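Local coordinates for protein type II restriction enzyme NgoMIV (Neisseria gonorrhoeae, PDB 1FIU) that recognises the double-stranded DNA sequence 5'-GCCGGC-3' as a homotetramer and cuts it after the first G, using two magnesium ions per subunit, at residues 95-100 / 140-145; 179-184 / 213-218; 109-114 / 203-208. All coordinates share one frame; numbering follows the deposited sequence.

Interaction 1 (95-100 / 140-145); sequences KQVGSR and DIIVTR. With MG (magnesium ion), chain N; MG (magnesium ion), chain Q; nucleotides of chain B; nucleotides of chain C.
Lys95 and Ile142 lie side by side on one face of an antiparallel ladder, their side chains pointing the same way. Lys95 CG sits between its backbone N and carbonyl carbon (chi1 76°), and the extended chain beyond it brings CE to 3.8 Å from Ile142 CD1. The long aliphatic stem thus covers the buried isoleucine, while NZ reaches a salt bridge with Glu104. Val97 meets the same isoleucine from another direction, crossing it at about a right angle with CG2 3.9 Å from Ile142 CG2; a compact branched residue suits this buried turn out of the strand. In the backbone, Lys95 and Ile142 form a hydrogen-bonded pair, N to O both ways at 2.9 Å. Gln96 and Ile141 are the next, non-hydrogen-bonded pair, and Gln96 NE2 bonds Glu70 OE1. The ladder ends where Val97 N donates to Asp140 O at 2.8 Å; a water taking a bond from Gly98 N probably also donates to that oxygen. With its carbonyl held by Val97 N, just past the end of strand 92-96, Asp140 shares its carboxylate between two magnesium ions: OD1 binds one at 2.1 Å, OD2 the other at 2.2 Å. Arg100 NH2 comes 2.9 Å from O3' of nucleotide DC7 of chain B. Such a carboxylate bridging two metals, here just ahead of strand 141-145, is characteristic of the two-metal active site of PD-(D/E)XK nucleases.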
loop_
_atom_site.group_PDB
_atom_site.type_symbol
_atom_site.label_atom_id
_atom_site.label_comp_id
_atom_site.label_asym_id
_atom_site.label_seq_id
_atom_site.Cartn_x
_atom_site.Cartn_y
_atom_site.Cartn_z
ATOM N N LYS I 95 13.259 22.142 -11.839
ATOM C CA LYS I 95 12.758 22.281 -13.187
ATOM C C LYS I 95 11.386 21.729 -13.474
ATOM O O LYS I 95 10.925 20.746 -12.876
ATOM C CB LYS I 95 13.737 21.699 -14.205
ATOM C CG LYS I 95 13.738 20.190 -14.278
ATOM C CD LYS I 95 14.560 19.693 -15.458
ATOM C CE LYS I 95 14.520 18.179 -15.537
ATOM N NZ LYS I 95 15.436 17.625 -16.581
ATOM N N GLN I 96 10.727 22.419 -14.401
ATOM C CA GLN I 96 9.419 22.028 -14.855
ATOM C C GLN I 96 9.741 20.894 -15.813
ATOM O O GLN I 96 10.561 21.047 -16.732
ATOM C CB GLN I 96 8.751 23.211 -15.554
ATOM C CG GLN I 96 7.467 22.840 -16.199
ATOM C CD GLN I 96 6.797 24.002 -16.892
ATOM O OE1 GLN I 96 7.434 25.003 -17.238
ATOM N NE2 GLN I 96 5.500 23.867 -17.110
ATOM N N VAL I 97 9.128 19.742 -15.596
ATOM C CA VAL I 97 9.437 18.593 -16.423
ATOM C C VAL I 97 8.845 18.554 -17.824
ATOM O O VAL I 97 9.590 18.519 -18.805
ATOM C CB VAL I 97 9.065 17.290 -15.707
ATOM C CG1 VAL I 97 9.489 16.096 -16.559
ATOM C CG2 VAL I 97 9.753 17.238 -14.350
ATOM N N GLY I 98 7.520 18.536 -17.916
ATOM C CA GLY I 98 6.863 18.467 -19.211
ATOM C C GLY I 98 6.573 17.021 -19.588
ATOM O O GLY I 98 7.500 16.224 -19.727
ATOM N N SER I 99 5.291 16.684 -19.752
ATOM C CA SER I 99 4.861 15.321 -20.102
ATOM C C SER I 99 5.702 14.672 -21.204
ATOM O O SER I 99 5.675 13.449 -21.390
ATOM C CB SER I 99 3.388 15.328 -20.525
ATOM O OG SER I 99 3.173 16.188 -21.634
ATOM N N ARG I 100 6.448 15.503 -21.926
ATOM C CA ARG I 100 7.316 15.053 -23.010
ATOM C C ARG I 100 8.391 14.102 -22.485
ATOM O O ARG I 100 8.927 13.281 -23.235
ATOM C CB ARG I 100 7.980 16.274 -23.653
ATOM C CG ARG I 100 7.167 17.539 -23.436
ATOM C CD ARG I 100 7.616 18.729 -24.270
ATOM N NE ARG I 100 6.547 19.729 -24.296
ATOM C CZ ARG I 100 6.638 20.943 -24.835
ATOM N NH1 ARG I 100 7.762 21.350 -25.413
ATOM N NH2 ARG I 100 5.591 21.757 -24.794
ATOM N N ASP I 140 5.245 17.084 -12.248
ATOM C CA ASP I 140 5.132 18.361 -12.957
ATOM C C ASP I 140 6.437 19.147 -12.829
ATOM O O ASP I 140 6.935 19.713 -13.807
ATOM C CB ASP I 140 3.990 19.199 -12.359
ATOM C CG ASP I 140 2.644 18.582 -12.592
ATOM O OD1 ASP I 140 2.563 17.694 -13.465
ATOM O OD2 ASP I 140 1.664 19.000 -11.920
ATOM N N ILE I 141 6.959 19.187 -11.607
ATOM C CA ILE I 141 8.196 19.894 -11.273
ATOM C C ILE I 141 9.044 18.980 -10.409
ATOM O O ILE I 141 8.534 18.292 -9.545
ATOM C CB ILE I 141 7.921 21.166 -10.410
ATOM C CG1 ILE I 141 7.105 22.186 -11.213
ATOM C CG2 ILE I 141 9.240 21.814 -9.944
ATOM C CD1 ILE I 141 6.564 23.314 -10.345
ATOM N N ILE I 142 10.348 18.979 -10.641
ATOM C CA ILE I 142 11.204 18.177 -9.794
ATOM C C ILE I 142 12.343 19.029 -9.271
ATOM O O ILE I 142 12.733 20.030 -9.901
ATOM C CB ILE I 142 11.836 16.932 -10.520
ATOM C CG1 ILE I 142 12.673 17.375 -11.727
ATOM C CG2 ILE I 142 10.759 15.925 -10.872
ATOM C CD1 ILE I 142 13.362 16.205 -12.474
ATOM N N VAL I 143 12.819 18.673 -8.078
ATOM C CA VAL I 143 14.008 19.296 -7.496
ATOM C C VAL I 143 14.983 18.128 -7.396
ATOM O O VAL I 143 14.610 17.053 -6.953
ATOM C CB VAL I 143 13.784 19.862 -6.081
ATOM C CG1 VAL I 143 15.069 20.551 -5.574
ATOM C CG2 VAL I 143 12.638 20.874 -6.113
ATOM N N THR I 144 16.221 18.334 -7.854
ATOM C CA THR I 144 17.228 17.274 -7.813
ATOM C C THR I 144 18.512 17.774 -7.167
ATOM O O THR I 144 18.758 18.986 -7.112
ATOM C CB THR I 144 17.542 16.762 -9.238
ATOM O OG1 THR I 144 18.057 17.838 -10.029
ATOM C CG2 THR I 144 16.259 16.250 -9.911
ATOM N N ARG I 145 19.316 16.832 -6.666
ATOM C CA ARG I 145 20.598 17.153 -6.021
ATOM C C ARG I 145 21.712 16.453 -6.791
ATOM O O ARG I 145 21.678 15.243 -6.964
ATOM C CB ARG I 145 20.640 16.646 -4.569
ATOM C CG ARG I 145 21.820 17.228 -3.778
ATOM C CD ARG I 145 21.908 16.690 -2.376
ATOM N NE ARG I 145 23.057 17.261 -1.674
ATOM C CZ ARG I 145 23.294 17.104 -0.377
ATOM N NH1 ARG I 145 22.456 16.389 0.371
ATOM N NH2 ARG I 145 24.367 17.667 0.184
HETATM MG MG MG N . 1.267 16.041 -13.926
HETATM MG MG MG Q . -0.459 18.910 -12.406
ATOM P P DC B 7 -0.663 27.044 -25.186
ATOM O OP1 DC B 7 -0.587 28.019 -24.062
ATOM O OP2 DC B 7 -0.534 27.529 -26.575
ATOM O "O5'" DC B 7 0.372 25.873 -24.897
ATOM C "C5'" DC B 7 0.440 25.275 -23.601
ATOM C "C4'" DC B 7 1.449 24.149 -23.575
ATOM O "O4'" DC B 7 0.949 23.025 -24.337
ATOM C "C3'" DC B 7 2.828 24.475 -24.151
ATOM O "O3'" DC B 7 3.835 23.704 -23.487
ATOM C "C2'" DC B 7 2.749 23.904 -25.552
ATOM C "C1'" DC B 7 1.875 22.673 -25.354
ATOM N N1 DC B 7 1.103 22.310 -26.551
ATOM C C2 DC B 7 0.780 20.961 -26.787
ATOM O O2 DC B 7 1.155 20.097 -25.974
ATOM N N3 DC B 7 0.076 20.642 -27.901
ATOM C C4 DC B 7 -0.292 21.604 -28.757
ATOM N N4 DC B 7 -0.977 21.258 -29.846
ATOM C C5 DC B 7 0.025 22.970 -28.536
ATOM C C6 DC B 7 0.709 23.277 -27.432
ATOM P P DG C 4 -0.578 11.163 -21.523
ATOM O OP1 DG C 4 0.737 10.804 -22.103
ATOM O OP2 DG C 4 -1.490 10.079 -21.029
ATOM O "O5'" DG C 4 -0.349 12.226 -20.354
ATOM C "C5'" DG C 4 0.610 13.288 -20.505
ATOM C "C4'" DG C 4 0.104 14.559 -19.861
ATOM O "O4'" DG C 4 -1.026 15.071 -20.610
ATOM C "C3'" DG C 4 -0.380 14.430 -18.419
ATOM O "O3'" DG C 4 -0.177 15.730 -17.869
ATOM C "C2'" DG C 4 -1.880 14.258 -18.584
ATOM C "C1'" DG C 4 -2.181 15.150 -19.771
ATOM N N9 DG C 4 -3.301 14.711 -20.591
ATOM C C8 DG C 4 -3.808 13.438 -20.692
ATOM N N7 DG C 4 -4.721 13.327 -21.611
ATOM C C5 DG C 4 -4.833 14.609 -22.137
ATOM C C6 DG C 4 -5.642 15.101 -23.190
ATOM O O6 DG C 4 -6.409 14.476 -23.929
ATOM N N1 DG C 4 -5.475 16.473 -23.364
ATOM C C2 DG C 4 -4.619 17.263 -22.630
ATOM N N2 DG C 4 -4.620 18.581 -22.926
ATOM N N3 DG C 4 -3.830 16.808 -21.671
ATOM C C4 DG C 4 -3.994 15.482 -21.478
HETATM O O HOH W 1 5.692 19.417 -16.316
HETATM O O HOH W 2 2.809 14.560 -13.021
HETATM O O HOH W 3 0.372 13.940 -14.164
HETATM O O HOH W 4 2.016 16.071 -15.988
HETATM O O HOH W 5 -2.610 18.831 -12.568
HETATM O O HOH W 6 -0.074 20.660 -13.733
#

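Interaction 2 (179-184 / 213-218); sequences LLHASI and LPHIVV
Two neighbouring parallel strands of a beta-alpha-beta unit, 179-187 and 215-220, meet here, with helix 197-208 as their connection. Their short segments run 4.6 Å apart at 19°, and the pairs are Ala182 with His215, Ser183 with Ile216 and Ile184 with Val217. Backbone bonds pass from His215 N to His181 O, from Ser183 N to His215 O and from Val217 N to Ser183 O, the last 3.0 Å long. His181 O also receives a weak second bond from His215 ND1 at 3.3 Å, the oxygen lying at the edge of the His215 imidazole, near its plane. The two histidine side chains run side by side, yet their rings form an offset edge-to-face pair: the edge of His215 is turned to the face of His181, with planes at 61°. Close by, Ala182 CB and His215 CB are 3.6 Å apart, and the small methyl suits so near an approach. Farther along this face Ile184 CG1 packs against Val217 CG2 at 3.7 Å, both side chains apolar and buried, side by side and pointing the same way. Pro214 precedes the paired strand and lays CG on Leu180 CD2, 3.8 Å away. On the other face, Ser183 OG shares a water with Val217 O, giving a buried hydroxyl a polar partner. His181 and Ala182 both face Val143, making a classic beta bulge against strand 141-145. Helix 197-208 covers the face of Ser183 and Ile216 through Leu205, which touches both, while strand 240-243 flanks Val217 and Val218.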
loop_
_atom_site.group_PDB
_atom_site.type_symbol
_atom_site.label_atom_id
_atom_site.label_comp_id
_atom_site.label_asym_id
_atom_site.label_seq_id
_atom_site.Cartn_x
_atom_site.Cartn_y
_atom_site.Cartn_z
ATOM N N LEU I 179 20.292 12.730 -7.461
ATOM C CA LEU I 179 19.218 12.274 -6.572
ATOM C C LEU I 179 17.953 13.112 -6.754
ATOM O O LEU I 179 18.021 14.324 -6.934
ATOM C CB LEU I 179 19.682 12.389 -5.117
ATOM C CG LEU I 179 20.773 11.379 -4.705
ATOM C CD1 LEU I 179 21.643 11.952 -3.584
ATOM C CD2 LEU I 179 20.089 10.070 -4.259
ATOM N N LEU I 180 16.798 12.448 -6.723
ATOM C CA LEU I 180 15.519 13.159 -6.835
ATOM C C LEU I 180 15.185 13.643 -5.416
ATOM O O LEU I 180 15.008 12.834 -4.503
ATOM C CB LEU I 180 14.424 12.229 -7.383
ATOM C CG LEU I 180 13.037 12.886 -7.512
ATOM C CD1 LEU I 180 13.147 14.133 -8.395
ATOM C CD2 LEU I 180 12.024 11.887 -8.085
ATOM N N HIS I 181 15.115 14.963 -5.234
ATOM C CA HIS I 181 14.853 15.542 -3.922
ATOM C C HIS I 181 13.358 15.729 -3.690
ATOM O O HIS I 181 12.861 15.487 -2.583
ATOM C CB HIS I 181 15.546 16.908 -3.804
ATOM C CG HIS I 181 15.441 17.512 -2.441
ATOM N ND1 HIS I 181 14.774 18.695 -2.188
ATOM C CD2 HIS I 181 15.912 17.076 -1.254
ATOM C CE1 HIS I 181 14.849 18.958 -0.894
ATOM N NE2 HIS I 181 15.538 17.996 -0.309
ATOM N N ALA I 182 12.655 16.161 -4.725
ATOM C CA ALA I 182 11.221 16.416 -4.585
ATOM C C ALA I 182 10.417 16.300 -5.857
ATOM O O ALA I 182 10.903 16.613 -6.957
ATOM C CB ALA I 182 10.995 17.834 -4.011
ATOM N N SER I 183 9.167 15.867 -5.678
ATOM C CA SER I 183 8.160 15.786 -6.739
ATOM C C SER I 183 7.142 16.842 -6.316
ATOM O O SER I 183 6.575 16.755 -5.223
ATOM C CB SER I 183 7.451 14.436 -6.751
ATOM O OG SER I 183 6.313 14.490 -7.628
ATOM N N ILE I 184 6.953 17.847 -7.161
ATOM C CA ILE I 184 6.005 18.922 -6.870
ATOM C C ILE I 184 4.937 18.905 -7.944
ATOM O O ILE I 184 5.186 19.260 -9.079
ATOM C CB ILE I 184 6.720 20.283 -6.872
ATOM C CG1 ILE I 184 7.804 20.302 -5.786
ATOM C CG2 ILE I 184 5.682 21.410 -6.680
ATOM C CD1 ILE I 184 8.712 21.502 -5.844
ATOM N N LEU I 213 12.621 8.350 0.167
ATOM C CA LEU I 213 11.538 8.883 -0.641
ATOM C C LEU I 213 11.708 10.379 -0.801
ATOM O O LEU I 213 12.072 11.067 0.155
ATOM C CB LEU I 213 10.216 8.661 0.099
ATOM C CG LEU I 213 8.934 8.977 -0.700
ATOM C CD1 LEU I 213 8.766 7.975 -1.826
ATOM C CD2 LEU I 213 7.733 8.871 0.243
ATOM N N PRO I 214 11.489 10.898 -2.021
ATOM C CA PRO I 214 11.591 12.349 -2.260
ATOM C C PRO I 214 10.435 13.039 -1.524
ATOM O O PRO I 214 9.485 12.391 -1.089
ATOM C CB PRO I 214 11.305 12.502 -3.755
ATOM C CG PRO I 214 11.630 11.141 -4.364
ATOM C CD PRO I 214 11.237 10.141 -3.261
ATOM N N HIS I 215 10.536 14.354 -1.382
ATOM C CA HIS I 215 9.396 15.119 -0.885
ATOM C C HIS I 215 8.309 14.873 -1.966
ATOM O O HIS I 215 8.610 14.805 -3.158
ATOM C CB HIS I 215 9.713 16.616 -0.885
ATOM C CG HIS I 215 10.573 17.045 0.255
ATOM N ND1 HIS I 215 11.952 17.106 0.188
ATOM C CD2 HIS I 215 10.238 17.451 1.502
ATOM C CE1 HIS I 215 12.425 17.539 1.343
ATOM N NE2 HIS I 215 11.405 17.754 2.157
ATOM N N ILE I 216 7.047 14.743 -1.560
ATOM C CA ILE I 216 5.930 14.560 -2.496
ATOM C C ILE I 216 4.895 15.591 -2.038
ATOM O O ILE I 216 4.253 15.417 -0.983
ATOM C CB ILE I 216 5.326 13.129 -2.423
ATOM C CG1 ILE I 216 6.400 12.079 -2.794
ATOM C CG2 ILE I 216 4.165 12.994 -3.425
ATOM C CD1 ILE I 216 5.939 10.654 -2.645
ATOM N N VAL I 217 4.744 16.661 -2.815
ATOM C CA VAL I 217 3.813 17.731 -2.418
ATOM C C VAL I 217 2.949 18.179 -3.583
ATOM O O VAL I 217 3.223 17.858 -4.737
ATOM C CB VAL I 217 4.592 18.952 -1.888
ATOM C CG1 VAL I 217 5.445 18.548 -0.677
ATOM C CG2 VAL I 217 5.483 19.543 -3.033
ATOM N N VAL I 218 1.889 18.912 -3.267
ATOM C CA VAL I 218 0.990 19.431 -4.291
ATOM C C VAL I 218 0.825 20.920 -4.033
ATOM O O VAL I 218 0.690 21.327 -2.887
ATOM C CB VAL I 218 -0.413 18.790 -4.201
ATOM C CG1 VAL I 218 -1.322 19.414 -5.241
ATOM C CG2 VAL I 218 -0.318 17.278 -4.400
HETATM O O HOH W 7 3.929 15.293 -6.095
#

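Interaction 3 (109-114 / 203-208); sequences QQYAHL and LNLVRN
Leu205 O accepts a 2.7 Å hydrogen bond from Tyr111 OH, tying segment 109-114, which leads into helix 113-121, to the last turns of helix 197-208, the connecting helix of the beta-alpha-beta unit. The oxygen lies at the edge of the phenol ring and near its plane, while the hydroxyl stands 31° out of the carbonyl plane and approaches at a C=O...O angle of 115°. Tyr111 CG is anti to its own carbonyl carbon (chi1 -58°), and the ring beyond it extends toward the helix. Tyrosine suits the place because it supplies a donor at its tip and a flat surface for packing. The side chains of Tyr111 and Leu205 cross at about a right angle, and Leu205 CD2 makes an off-centre CH-pi contact 4.1 Å from the ring centroid, with Tyr111 CZ the nearest ring atom at 3.6 Å. Pro214 and Leu180 also touch the tyrosine. At the C-terminal end of segment 203-208, Tyr111 CE2 comes 3.8 Å from Asn208 C. Asn208 turns its amide back along its own helix, where ND2 donates to Asn204 O at 3.0 Å; that oxygen also accepts from Asn208 N, so one residue supplies both donors. The other amide atom, Asn208 OD1, accepts a hydrogen bond from a water 3.0 Å away, and this water is also hydrogen-bonded to His113 NE2.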
loop_
_atom_site.group_PDB
_atom_site.type_symbol
_atom_site.label_atom_id
_atom_site.label_comp_id
_atom_site.label_asym_id
_atom_site.label_seq_id
_atom_site.Cartn_x
_atom_site.Cartn_y
_atom_site.Cartn_z
ATOM N N GLN I 109 18.760 8.573 -9.262
ATOM C CA GLN I 109 19.169 7.401 -8.541
ATOM C C GLN I 109 18.121 6.457 -7.986
ATOM O O GLN I 109 18.182 5.254 -8.233
ATOM C CB GLN I 109 20.105 7.841 -7.440
ATOM C CG GLN I 109 21.111 6.818 -7.110
ATOM C CD GLN I 109 22.182 7.376 -6.212
ATOM O OE1 GLN I 109 22.874 8.354 -6.556
ATOM N NE2 GLN I 109 22.325 6.773 -5.047
ATOM N N GLN I 110 17.150 6.992 -7.245
ATOM C CA GLN I 110 16.166 6.120 -6.636
ATOM C C GLN I 110 15.243 5.406 -7.594
ATOM O O GLN I 110 14.569 4.467 -7.191
ATOM C CB GLN I 110 15.303 6.886 -5.622
ATOM C CG GLN I 110 16.102 7.719 -4.647
ATOM C CD GLN I 110 16.089 9.172 -5.034
ATOM O OE1 GLN I 110 16.597 9.557 -6.100
ATOM N NE2 GLN I 110 15.466 9.999 -4.185
ATOM N N TYR I 111 15.206 5.830 -8.861
ATOM C CA TYR I 111 14.310 5.204 -9.838
ATOM C C TYR I 111 15.001 4.777 -11.141
ATOM O O TYR I 111 14.326 4.439 -12.126
ATOM C CB TYR I 111 13.172 6.178 -10.176
ATOM C CG TYR I 111 12.377 6.605 -8.943
ATOM C CD1 TYR I 111 12.680 7.787 -8.270
ATOM C CD2 TYR I 111 11.415 5.757 -8.393
ATOM C CE1 TYR I 111 12.039 8.120 -7.059
ATOM C CE2 TYR I 111 10.772 6.074 -7.169
ATOM C CZ TYR I 111 11.095 7.246 -6.525
ATOM O OH TYR I 111 10.520 7.543 -5.316
ATOM N N ALA I 112 16.325 4.751 -11.126
ATOM C CA ALA I 112 17.080 4.398 -12.344
ATOM C C ALA I 112 16.755 3.007 -12.875
ATOM O O ALA I 112 16.867 2.765 -14.078
ATOM C CB ALA I 112 18.571 4.520 -12.070
ATOM N N HIS I 113 16.356 2.084 -12.002
ATOM C CA HIS I 113 16.019 0.739 -12.450
ATOM C C HIS I 113 14.773 0.648 -13.322
ATOM O O HIS I 113 14.531 -0.385 -13.927
ATOM C CB HIS I 113 15.821 -0.202 -11.250
ATOM C CG HIS I 113 14.798 0.288 -10.271
ATOM N ND1 HIS I 113 15.002 1.418 -9.513
ATOM C CD2 HIS I 113 13.581 -0.194 -9.915
ATOM C CE1 HIS I 113 13.959 1.615 -8.726
ATOM N NE2 HIS I 113 13.084 0.654 -8.948
ATOM N N LEU I 114 13.966 1.706 -13.377
ATOM C CA LEU I 114 12.780 1.658 -14.207
ATOM C C LEU I 114 13.172 1.569 -15.689
ATOM O O LEU I 114 12.421 1.028 -16.503
ATOM C CB LEU I 114 11.891 2.873 -13.938
ATOM C CG LEU I 114 11.280 2.895 -12.524
ATOM C CD1 LEU I 114 10.323 4.067 -12.454
ATOM C CD2 LEU I 114 10.559 1.594 -12.201
ATOM N N LEU I 203 1.926 7.219 -4.884
ATOM C CA LEU I 203 2.096 5.811 -4.526
ATOM C C LEU I 203 3.132 5.128 -5.387
ATOM O O LEU I 203 3.839 4.231 -4.908
ATOM C CB LEU I 203 0.767 5.051 -4.584
ATOM C CG LEU I 203 -0.050 5.355 -3.319
ATOM C CD1 LEU I 203 -1.495 4.958 -3.526
ATOM C CD2 LEU I 203 0.564 4.611 -2.126
ATOM N N ASN I 204 3.231 5.528 -6.657
ATOM C CA ASN I 204 4.248 4.934 -7.516
ATOM C C ASN I 204 5.647 5.327 -7.023
ATOM O O ASN I 204 6.579 4.517 -7.044
ATOM C CB ASN I 204 4.059 5.381 -8.960
ATOM C CG ASN I 204 2.969 4.576 -9.672
ATOM O OD1 ASN I 204 2.770 3.396 -9.371
ATOM N ND2 ASN I 204 2.277 5.200 -10.621
ATOM N N LEU I 205 5.809 6.568 -6.570
ATOM C CA LEU I 205 7.108 7.008 -6.062
ATOM C C LEU I 205 7.439 6.230 -4.776
ATOM O O LEU I 205 8.599 5.869 -4.514
ATOM C CB LEU I 205 7.064 8.518 -5.762
ATOM C CG LEU I 205 7.019 9.415 -7.006
ATOM C CD1 LEU I 205 6.873 10.872 -6.559
ATOM C CD2 LEU I 205 8.297 9.195 -7.820
ATOM N N VAL I 206 6.413 5.978 -3.960
ATOM C CA VAL I 206 6.629 5.218 -2.733
ATOM C C VAL I 206 7.024 3.769 -3.016
ATOM O O VAL I 206 8.047 3.263 -2.507
ATOM C CB VAL I 206 5.337 5.169 -1.856
ATOM C CG1 VAL I 206 5.499 4.135 -0.726
ATOM C CG2 VAL I 206 5.036 6.545 -1.293
ATOM N N ARG I 207 6.201 3.108 -3.827
ATOM C CA ARG I 207 6.382 1.692 -4.125
ATOM C C ARG I 207 7.625 1.276 -4.872
ATOM O O ARG I 207 8.100 0.150 -4.696
ATOM C CB ARG I 207 5.163 1.168 -4.898
ATOM C CG ARG I 207 3.903 1.150 -4.047
ATOM C CD ARG I 207 2.664 0.757 -4.841
ATOM N NE ARG I 207 1.514 0.657 -3.940
ATOM C CZ ARG I 207 0.249 0.536 -4.333
ATOM N NH1 ARG I 207 -0.046 0.498 -5.625
ATOM N NH2 ARG I 207 -0.722 0.465 -3.425
ATOM N N ASN I 208 8.164 2.171 -5.684
ATOM C CA ASN I 208 9.307 1.809 -6.536
ATOM C C ASN I 208 10.669 2.364 -6.149
ATOM O O ASN I 208 11.655 2.164 -6.867
ATOM C CB ASN I 208 8.979 2.218 -7.985
ATOM C CG ASN I 208 7.856 1.394 -8.554
ATOM O OD1 ASN I 208 8.033 0.205 -8.813
ATOM N ND2 ASN I 208 6.676 1.993 -8.700
HETATM O O HOH W 8 10.674 -1.025 -8.154
#

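Overall arrangement
From the N terminus, strand 92-96 comes first, and interaction 1 closes the excursion, partly helical, that leads back to strand 141-145. Within that excursion lies 109-114, whose partner 203-208 comes much later, so interaction 3 crosses interaction 1. Interaction 2 opens only after interaction 1 has closed; its segments flank helix 197-208, and it therefore crosses interaction 3 as well. Interactions 1 and 2 touch through neighbouring strands 141-145 and 179-187, so that the two contacts join four successive strands of the six-stranded mixed sheet. Interaction 3 attaches segment 109-114, which leads into helix 113-121, to the helix beside that sheet; Gln110 NE2 binds Leu180 O, joining it directly to interaction 2.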